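PDB 3LG0: ornithine aminotransferase from Plasmodium falciparum, which probably catalyses the pyridoxal-phosphate-dependent transfer of an amino group from ornithine to 2-oxoglutarate, giving glutamate semialdehyde and glutamate. Local coordinates for residues R47-Y55 with K369-S377; S56-I67 with G261-Y269. All coordinates share one frame; numbering follows the deposited sequence.

In the fold
The chain runs from interaction 1 into interaction 2: strand 47-50 and the turn after it lead to Y55, and S56-I67 continues against the loop G261-Y269. Interaction 2 is nested within the loop that interaction 1 closes, and their centres lie about 17 Å apart. Interaction 1 belongs to the mixed sheet that includes strands 47-50 and 373-378; interaction 2 holds K262, the lysine expected by similarity to carry pyridoxal phosphate, not attached here. One place where they meet is that lysine: Y55 O is 3.5 Å from K262 CG, and the side chains of Y55 and K262 come within about 4 Å. Both contacts also touch the second subunit of the homodimer.

Interaction 1 (R47-Y55 with K369-S377); sequences RYYDFLSAY and KENGLITRS
A parallel pairing of strand 47-50 with strand 373-374, inside a mixed beta sheet, matches Y49 with L373 and D50 with I374, with helix 361-370 ending just before in a Schellman motif at G372. Three backbone bonds hold the pair: Y49 N to G372 O, I374 N to Y49 O and F51 N to I374 O, each 2.9 Å.

On the sheet face that carries Y49 and L373, the L373 CD1 methyl lies over one face of the F51 ring, 3.7 Å from its centroid, a CH-pi contact. Y48 reaches the helix end instead. Its CG lies anti to the carbonyl carbon (chi1 -48°), and the ring's edge meets K369 O in plane, with CE2 3.3 Å from that oxygen. K369, bent at chi2, passes obliquely along the ring's CE2-OH rim, with CG next to CE2 and CE 3.4 Å from Y48 OH, itself hydrogen-bonded to D42. I374 CG2 packs against Y48 CD2 at 3.8 Å.

At the end of the strand D50 OD1 makes an Asx turn with L52 N, which meets it nearly along the C-O axis; S53 N, 2.8 Å from D50 OD1, adds the second bond of an Asx motif from above the carboxylate plane.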
loop_
_atom_site.group_PDB
_atom_site.type_symbol
_atom_site.label_atom_id
_atom_site.label_comp_id
_atom_site.label_asym_id
_atom_site.label_seq_id
_atom_site.Cartn_x
_atom_site.Cartn_y
_atom_site.Cartn_z
ATOM N N ARG A 47 -23.588 -12.261 -15.874
ATOM C CA ARG A 47 -23.275 -10.856 -15.714
ATOM C C ARG A 47 -23.991 -10.284 -14.501
ATOM O O ARG A 47 -25.140 -10.633 -14.225
ATOM C CB ARG A 47 -23.682 -10.085 -16.961
ATOM C CG ARG A 47 -23.445 -8.585 -16.850
ATOM C CD ARG A 47 -23.982 -7.845 -18.066
ATOM N NE ARG A 47 -25.418 -7.625 -17.967
ATOM C CZ ARG A 47 -26.134 -6.972 -18.878
ATOM N NH1 ARG A 47 -25.544 -6.481 -19.961
ATOM N NH2 ARG A 47 -27.443 -6.812 -18.707
ATOM N N TYR A 48 -23.308 -9.417 -13.764
ATOM C CA TYR A 48 -23.907 -8.799 -12.583
ATOM C C TYR A 48 -23.656 -7.296 -12.562
ATOM O O TYR A 48 -22.626 -6.805 -13.038
ATOM C CB TYR A 48 -23.337 -9.402 -11.293
ATOM C CG TYR A 48 -23.283 -10.911 -11.223
ATOM C CD1 TYR A 48 -22.266 -11.621 -11.859
ATOM C CD2 TYR A 48 -24.220 -11.627 -10.491
ATOM C CE1 TYR A 48 -22.199 -13.004 -11.786
ATOM C CE2 TYR A 48 -24.163 -13.011 -10.416
ATOM C CZ TYR A 48 -23.149 -13.690 -11.062
ATOM O OH TYR A 48 -23.061 -15.060 -10.990
ATOM N N TYR A 49 -24.606 -6.568 -12.001
ATOM C CA TYR A 49 -24.371 -5.184 -11.662
ATOM C C TYR A 49 -23.461 -5.167 -10.442
ATOM O O TYR A 49 -23.747 -5.825 -9.429
ATOM C CB TYR A 49 -25.684 -4.477 -11.325
ATOM C CG TYR A 49 -26.508 -4.041 -12.522
ATOM C CD1 TYR A 49 -27.640 -4.757 -12.915
ATOM C CD2 TYR A 49 -26.166 -2.899 -13.245
ATOM C CE1 TYR A 49 -28.400 -4.349 -14.012
ATOM C CE2 TYR A 49 -26.920 -2.482 -14.336
ATOM C CZ TYR A 49 -28.032 -3.211 -14.716
ATOM O OH TYR A 49 -28.779 -2.814 -15.808
ATOM N N ASP A 50 -22.365 -4.417 -10.535
ATOM C CA ASP A 50 -21.453 -4.248 -9.405
ATOM C C ASP A 50 -21.946 -3.117 -8.526
ATOM O O ASP A 50 -21.825 -1.958 -8.899
ATOM C CB ASP A 50 -20.045 -3.919 -9.886
ATOM C CG ASP A 50 -19.039 -3.837 -8.742
ATOM O OD1 ASP A 50 -19.462 -3.727 -7.569
ATOM O OD2 ASP A 50 -17.822 -3.895 -9.021
ATOM N N PHE A 51 -22.483 -3.457 -7.358
ATOM C CA PHE A 51 -23.025 -2.442 -6.457
ATOM C C PHE A 51 -22.135 -2.140 -5.255
ATOM O O PHE A 51 -22.567 -1.497 -4.287
ATOM C CB PHE A 51 -24.489 -2.747 -6.063
ATOM C CG PHE A 51 -25.471 -1.896 -6.810
ATOM C CD1 PHE A 51 -25.524 -1.946 -8.197
ATOM C CD2 PHE A 51 -26.278 -0.995 -6.146
ATOM C CE1 PHE A 51 -26.401 -1.137 -8.904
ATOM C CE2 PHE A 51 -27.170 -0.185 -6.851
ATOM C CZ PHE A 51 -27.222 -0.252 -8.227
ATOM N N LEU A 52 -20.885 -2.596 -5.349
ATOM C CA LEU A 52 -19.856 -2.267 -4.380
ATOM C C LEU A 52 -18.839 -1.291 -4.968
ATOM O O LEU A 52 -18.345 -0.411 -4.276
ATOM C CB LEU A 52 -19.148 -3.534 -3.930
ATOM C CG LEU A 52 -18.459 -3.435 -2.584
ATOM C CD1 LEU A 52 -19.492 -3.032 -1.565
ATOM C CD2 LEU A 52 -17.826 -4.760 -2.219
ATOM N N SER A 53 -18.535 -1.453 -6.252
ATOM C CA SER A 53 -17.515 -0.649 -6.936
ATOM C C SER A 53 -16.151 -0.729 -6.247
ATOM O O SER A 53 -15.381 0.238 -6.269
ATOM C CB SER A 53 -17.939 0.820 -7.066
ATOM O OG SER A 53 -19.170 0.956 -7.744
ATOM N N ALA A 54 -15.843 -1.886 -5.669
ATOM C CA ALA A 54 -14.610 -2.062 -4.910
ATOM C C ALA A 54 -14.434 -0.869 -3.958
ATOM O O ALA A 54 -13.373 -0.258 -3.885
ATOM C CB ALA A 54 -13.393 -2.217 -5.856
ATOM N N TYR A 55 -15.513 -0.540 -3.257
ATOM C CA TYR A 55 -15.535 0.550 -2.295
ATOM C C TYR A 55 -15.109 1.873 -2.905
ATOM O O TYR A 55 -14.284 2.583 -2.345
ATOM C CB TYR A 55 -14.690 0.204 -1.063
ATOM C CG TYR A 55 -15.160 -1.061 -0.388
ATOM C CD1 TYR A 55 -16.262 -1.054 0.463
ATOM C CD2 TYR A 55 -14.509 -2.272 -0.610
ATOM C CE1 TYR A 55 -16.701 -2.227 1.086
ATOM C CE2 TYR A 55 -14.928 -3.441 0.004
ATOM C CZ TYR A 55 -16.025 -3.419 0.847
ATOM O OH TYR A 55 -16.434 -4.596 1.444
ATOM N N LYS A 369 -27.154 -11.482 -5.416
ATOM C CA LYS A 369 -26.242 -12.077 -6.363
ATOM C C LYS A 369 -27.021 -12.960 -7.331
ATOM O O LYS A 369 -26.896 -12.819 -8.553
ATOM C CB LYS A 369 -25.156 -12.864 -5.623
ATOM C CG LYS A 369 -24.101 -13.501 -6.521
ATOM C CD LYS A 369 -24.376 -14.972 -6.727
ATOM C CE LYS A 369 -23.333 -15.600 -7.630
ATOM N NZ LYS A 369 -23.613 -17.041 -7.848
ATOM N N GLU A 370 -27.840 -13.848 -6.773
ATOM C CA GLU A 370 -28.689 -14.738 -7.557
ATOM C C GLU A 370 -29.534 -13.922 -8.533
ATOM O O GLU A 370 -29.799 -14.359 -9.657
ATOM C CB GLU A 370 -29.578 -15.544 -6.612
ATOM C CG GLU A 370 -30.193 -16.803 -7.192
ATOM C CD GLU A 370 -31.119 -17.509 -6.192
ATOM O OE1 GLU A 370 -30.722 -17.697 -5.015
ATOM O OE2 GLU A 370 -32.245 -17.873 -6.587
ATOM N N ASN A 371 -29.932 -12.725 -8.100
ATOM C CA ASN A 371 -30.777 -11.848 -8.899
ATOM C C ASN A 371 -30.052 -10.903 -9.861
ATOM O O ASN A 371 -30.689 -10.106 -10.541
ATOM C CB ASN A 371 -31.737 -11.084 -7.995
ATOM C CG ASN A 371 -32.915 -11.943 -7.554
ATOM O OD1 ASN A 371 -33.539 -11.703 -6.516
ATOM N ND2 ASN A 371 -33.217 -12.959 -8.352
ATOM N N GLY A 372 -28.731 -11.007 -9.932
ATOM C CA GLY A 372 -27.966 -10.229 -10.893
ATOM C C GLY A 372 -27.309 -8.954 -10.369
ATOM O O GLY A 372 -26.905 -8.097 -11.142
ATOM N N LEU A 373 -27.191 -8.822 -9.056
ATOM C CA LEU A 373 -26.562 -7.633 -8.469
ATOM C C LEU A 373 -25.697 -8.058 -7.297
ATOM O O LEU A 373 -26.160 -8.768 -6.412
ATOM C CB LEU A 373 -27.626 -6.621 -8.016
ATOM C CG LEU A 373 -27.246 -5.317 -7.310
ATOM C CD1 LEU A 373 -28.274 -4.221 -7.643
ATOM C CD2 LEU A 373 -27.097 -5.493 -5.796
ATOM N N ILE A 374 -24.439 -7.634 -7.296
ATOM C CA ILE A 374 -23.546 -8.039 -6.219
ATOM C C ILE A 374 -23.151 -6.894 -5.291
ATOM O O ILE A 374 -22.812 -5.797 -5.732
ATOM C CB ILE A 374 -22.266 -8.754 -6.720
ATOM C CG1 ILE A 374 -21.451 -7.866 -7.665
ATOM C CG2 ILE A 374 -22.596 -10.091 -7.364
ATOM C CD1 ILE A 374 -20.085 -8.489 -8.029
ATOM N N THR A 375 -23.186 -7.183 -3.998
ATOM C CA THR A 375 -22.768 -6.247 -2.989
ATOM C C THR A 375 -22.453 -7.013 -1.708
ATOM O O THR A 375 -22.463 -8.234 -1.704
ATOM C CB THR A 375 -23.839 -5.184 -2.747
ATOM O OG1 THR A 375 -23.346 -4.215 -1.815
ATOM C CG2 THR A 375 -25.120 -5.822 -2.215
ATOM N N ARG A 376 -22.176 -6.289 -0.629
ATOM C CA ARG A 376 -21.753 -6.892 0.611
ATOM C C ARG A 376 -22.373 -6.156 1.790
ATOM O O ARG A 376 -22.727 -4.983 1.684
ATOM C CB ARG A 376 -20.235 -6.806 0.728
ATOM C CG ARG A 376 -19.675 -7.694 1.819
ATOM C CD ARG A 376 -19.253 -9.065 1.286
ATOM N NE ARG A 376 -18.958 -10.024 2.353
ATOM C CZ ARG A 376 -18.119 -9.800 3.364
ATOM N NH1 ARG A 376 -17.487 -8.638 3.481
ATOM N NH2 ARG A 376 -17.927 -10.741 4.274
ATOM N N SER A 377 -22.485 -6.835 2.921
ATOM C CA SER A 377 -23.020 -6.203 4.118
ATOM C C SER A 377 -21.916 -5.765 5.069
ATOM O O SER A 377 -20.937 -6.481 5.285
ATOM C CB SER A 377 -23.991 -7.133 4.845
ATOM O OG SER A 377 -23.450 -8.432 5.002
#

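Interaction 2 (S56-I67 with G261-Y269)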
loop_
_atom_site.group_PDB
_atom_site.type_symbol
_atom_site.label_atom_id
_atom_site.label_comp_id
_atom_site.label_asym_id
_atom_site.label_seq_id
_atom_site.Cartn_x
_atom_site.Cartn_y
_atom_site.Cartn_z
ATOM N N SER A 56 -15.693 2.191 -4.056
ATOM C CA SER A 56 -15.469 3.453 -4.754
ATOM C C SER A 56 -14.170 3.555 -5.550
ATOM O O SER A 56 -13.903 4.588 -6.145
ATOM C CB SER A 56 -15.620 4.662 -3.816
ATOM O OG SER A 56 -16.964 4.810 -3.393
ATOM N N SER A 57 -13.371 2.498 -5.592
ATOM C CA SER A 57 -12.207 2.524 -6.469
ATOM C C SER A 57 -12.601 2.636 -7.933
ATOM O O SER A 57 -11.879 3.257 -8.704
ATOM C CB SER A 57 -11.334 1.288 -6.289
ATOM O OG SER A 57 -10.852 1.214 -4.967
ATOM N N VAL A 58 -13.717 2.017 -8.332
ATOM C CA VAL A 58 -14.156 2.122 -9.732
ATOM C C VAL A 58 -15.365 3.033 -9.936
ATOM O O VAL A 58 -16.333 2.663 -10.598
ATOM C CB VAL A 58 -14.342 0.742 -10.451
ATOM C CG1 VAL A 58 -13.005 0.057 -10.609
ATOM C CG2 VAL A 58 -15.320 -0.161 -9.723
ATOM N N ASN A 59 -15.295 4.229 -9.359
ATOM C CA ASN A 59 -16.282 5.271 -9.645
ATOM C C ASN A 59 -16.388 5.534 -11.150
ATOM O O ASN A 59 -17.465 5.785 -11.660
ATOM C CB ASN A 59 -15.910 6.570 -8.938
ATOM C CG ASN A 59 -16.235 6.543 -7.468
ATOM O OD1 ASN A 59 -16.718 5.533 -6.948
ATOM N ND2 ASN A 59 -15.980 7.666 -6.776
ATOM N N GLN A 60 -15.256 5.478 -11.846
ATOM C CA GLN A 60 -15.224 5.697 -13.288
ATOM C C GLN A 60 -15.710 4.472 -14.073
ATOM O O GLN A 60 -15.780 4.507 -15.298
ATOM C CB GLN A 60 -13.811 6.068 -13.750
ATOM C CG GLN A 60 -13.207 7.341 -13.121
ATOM C CD GLN A 60 -12.488 7.073 -11.794
ATOM O OE1 GLN A 60 -12.706 6.057 -11.141
ATOM N NE2 GLN A 60 -11.640 7.993 -11.397
ATOM N N GLY A 61 -16.039 3.394 -13.366
ATOM C CA GLY A 61 -16.443 2.147 -14.004
ATOM C C GLY A 61 -15.262 1.208 -14.175
ATOM O O GLY A 61 -14.112 1.638 -14.226
ATOM N N HIS A 62 -15.532 -0.082 -14.263
ATOM C CA HIS A 62 -14.449 -1.046 -14.435
ATOM C C HIS A 62 -13.711 -0.890 -15.769
ATOM O O HIS A 62 -14.312 -0.609 -16.809
ATOM C CB HIS A 62 -14.969 -2.481 -14.333
ATOM C CG HIS A 62 -15.180 -2.957 -12.934
ATOM N ND1 HIS A 62 -16.418 -2.958 -12.329
ATOM C CD2 HIS A 62 -14.318 -3.477 -12.027
ATOM C CE1 HIS A 62 -16.308 -3.449 -11.106
ATOM N NE2 HIS A 62 -15.046 -3.774 -10.901
ATOM N N CYS A 63 -12.403 -1.097 -15.715
ATOM C CA CYS A 63 -11.546 -1.137 -16.898
ATOM C C CYS A 63 -11.744 0.029 -17.867
ATOM O O CYS A 63 -11.880 -0.172 -19.067
ATOM C CB CYS A 63 -11.717 -2.462 -17.641
ATOM S SG CYS A 63 -11.163 -3.935 -16.703
ATOM N N HIS A 64 -11.738 1.247 -17.345
ATOM C CA HIS A 64 -11.895 2.405 -18.186
ATOM C C HIS A 64 -10.714 2.543 -19.132
ATOM O O HIS A 64 -9.566 2.622 -18.694
ATOM C CB HIS A 64 -12.052 3.665 -17.357
ATOM C CG HIS A 64 -12.607 4.812 -18.130
ATOM N ND1 HIS A 64 -11.926 5.395 -19.175
ATOM C CD2 HIS A 64 -13.790 5.463 -18.038
ATOM C CE1 HIS A 64 -12.660 6.369 -19.683
ATOM N NE2 HIS A 64 -13.794 6.431 -19.010
ATOM N N PRO A 65 -10.995 2.594 -20.446
ATOM C CA PRO A 65 -9.932 2.562 -21.462
ATOM C C PRO A 65 -8.999 3.775 -21.422
ATOM O O PRO A 65 -7.829 3.621 -21.749
ATOM C CB PRO A 65 -10.709 2.522 -22.792
ATOM C CG PRO A 65 -12.109 2.126 -22.430
ATOM C CD PRO A 65 -12.336 2.668 -21.050
ATOM N N ASP A 66 -9.495 4.950 -21.048
ATOM C CA ASP A 66 -8.633 6.128 -20.955
ATOM C C ASP A 66 -7.597 5.938 -19.846
ATOM O O ASP A 66 -6.407 6.186 -20.042
ATOM C CB ASP A 66 -9.448 7.402 -20.704
ATOM C CG ASP A 66 -10.199 7.866 -21.932
ATOM O OD1 ASP A 66 -10.103 7.193 -22.980
ATOM O OD2 ASP A 66 -10.894 8.898 -21.851
ATOM N N ILE A 67 -8.046 5.476 -18.683
ATOM C CA ILE A 67 -7.127 5.222 -17.582
ATOM C C ILE A 67 -6.096 4.156 -17.983
ATOM O O ILE A 67 -4.887 4.336 -17.788
ATOM C CB ILE A 67 -7.881 4.830 -16.311
ATOM C CG1 ILE A 67 -8.906 5.922 -15.975
ATOM C CG2 ILE A 67 -6.923 4.645 -15.156
ATOM C CD1 ILE A 67 -9.833 5.561 -14.846
ATOM N N GLY A 261 -8.540 8.914 -1.756
ATOM C CA GLY A 261 -8.047 7.600 -2.165
ATOM C C GLY A 261 -8.953 6.891 -3.158
ATOM O O GLY A 261 -9.662 7.542 -3.903
ATOM N N LYS A 262 -8.920 5.561 -3.168
ATOM C CA LYS A 262 -9.847 4.739 -3.960
ATOM C C LYS A 262 -9.984 5.163 -5.416
ATOM O O LYS A 262 -9.232 4.700 -6.265
ATOM C CB LYS A 262 -11.237 4.675 -3.312
ATOM C CG LYS A 262 -11.245 4.173 -1.874
ATOM C CD LYS A 262 -10.559 2.823 -1.748
ATOM C CE LYS A 262 -10.781 2.195 -0.367
ATOM N NZ LYS A 262 -10.033 0.893 -0.210
ATOM N N ALA A 263 -10.958 6.025 -5.707
ATOM C CA ALA A 263 -11.193 6.455 -7.086
ATOM C C ALA A 263 -10.047 7.275 -7.705
ATOM O O ALA A 263 -10.001 7.449 -8.922
ATOM C CB ALA A 263 -12.534 7.184 -7.216
ATOM N N LEU A 264 -9.106 7.739 -6.881
ATOM C CA LEU A 264 -7.918 8.441 -7.405
ATOM C C LEU A 264 -7.273 7.715 -8.572
ATOM O O LEU A 264 -6.569 8.327 -9.370
ATOM C CB LEU A 264 -6.854 8.618 -6.333
ATOM C CG LEU A 264 -6.880 9.860 -5.441
ATOM C CD1 LEU A 264 -5.719 9.805 -4.474
ATOM C CD2 LEU A 264 -6.829 11.143 -6.275
ATOM N N SER A 265 -7.501 6.406 -8.662
ATOM C CA SER A 265 -6.825 5.595 -9.660
ATOM C C SER A 265 -7.794 4.884 -10.593
ATOM O O SER A 265 -7.380 4.109 -11.450
ATOM C CB SER A 265 -5.980 4.529 -8.970
ATOM O OG SER A 265 -6.804 3.483 -8.488
ATOM N N GLY A 266 -9.083 5.119 -10.413
ATOM C CA GLY A 266 -10.060 4.312 -11.121
ATOM C C GLY A 266 -9.781 2.827 -10.986
ATOM O O GLY A 266 -10.028 2.054 -11.920
ATOM N N GLY A 267 -9.242 2.428 -9.832
ATOM C CA GLY A 267 -9.040 1.020 -9.524
ATOM C C GLY A 267 -7.847 0.374 -10.190
ATOM O O GLY A 267 -7.615 -0.803 -9.988
ATOM N N HIS A 268 -7.065 1.129 -10.956
ATOM C CA HIS A 268 -5.935 0.543 -11.677
ATOM C C HIS A 268 -4.636 0.478 -10.862
ATOM O O HIS A 268 -3.646 -0.084 -11.325
ATOM C CB HIS A 268 -5.662 1.311 -12.970
ATOM C CG HIS A 268 -6.672 1.074 -14.045
ATOM N ND1 HIS A 268 -7.978 1.507 -13.944
ATOM C CD2 HIS A 268 -6.572 0.456 -15.248
ATOM C CE1 HIS A 268 -8.639 1.165 -15.038
ATOM N NE2 HIS A 268 -7.808 0.527 -15.844
ATOM N N TYR A 269 -4.624 1.063 -9.668
ATOM C CA TYR A 269 -3.397 1.162 -8.876
ATOM C C TYR A 269 -3.739 1.663 -7.473
ATOM O O TYR A 269 -4.659 2.453 -7.318
ATOM C CB TYR A 269 -2.447 2.156 -9.551
ATOM C CG TYR A 269 -0.986 1.955 -9.227
ATOM C CD1 TYR A 269 -0.170 1.202 -10.067
ATOM C CD2 TYR A 269 -0.428 2.501 -8.078
ATOM C CE1 TYR A 269 1.158 1.009 -9.781
ATOM C CE2 TYR A 269 0.909 2.316 -7.785
ATOM C CZ TYR A 269 1.695 1.562 -8.638
ATOM O OH TYR A 269 3.020 1.370 -8.356
HETATM O O HOH W 1 -10.903 -0.808 -13.215
#
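One direct hydrogen bond joins Q60 to the loop G261-Y269: Q60 NE2 donates to A263 O at 3.0 Å, nearly straight (172°) and in its own amide plane. With CB directed at the loop, the bend at chi2 (87°) lays the amide alongside A263 O. A263 O also accepts from G266 N, which reaches it from the opposite face of the carbonyl plane; Q60 NE2 has a further partner in A306 O. Q60 OE1, buried without a polar partner, sits 3.2 Å from G266 CA. Within the loop, H268 ND1 donates to G266 O at 2.9 Å from above the carbonyl plane, which helps fix the ring's rotation. A water also connects the segments, accepting from C63 N and donating to G266 O.

CH-pi and van der Waals contacts centre on I67 and H268. The I67 CG2 methyl makes a CH-pi contact over one face of the imidazole, offset toward its rim and 3.8 Å from the centroid, while H64 N stands at the ring edge. A263 CB packs against N59 ND2, whose amide is held by L239 and R241.

Close packing round S57 completes the contact. S57 O accepts a CA-H...O contact from G266, while S57 OG lies 3.6 Å from K262 CD and hydrogen-bonds A54 O. The arrangement is the lysine-bearing loop of a class-III, fold-type I aminotransferase active site, with K262 the probable Schiff-base residue.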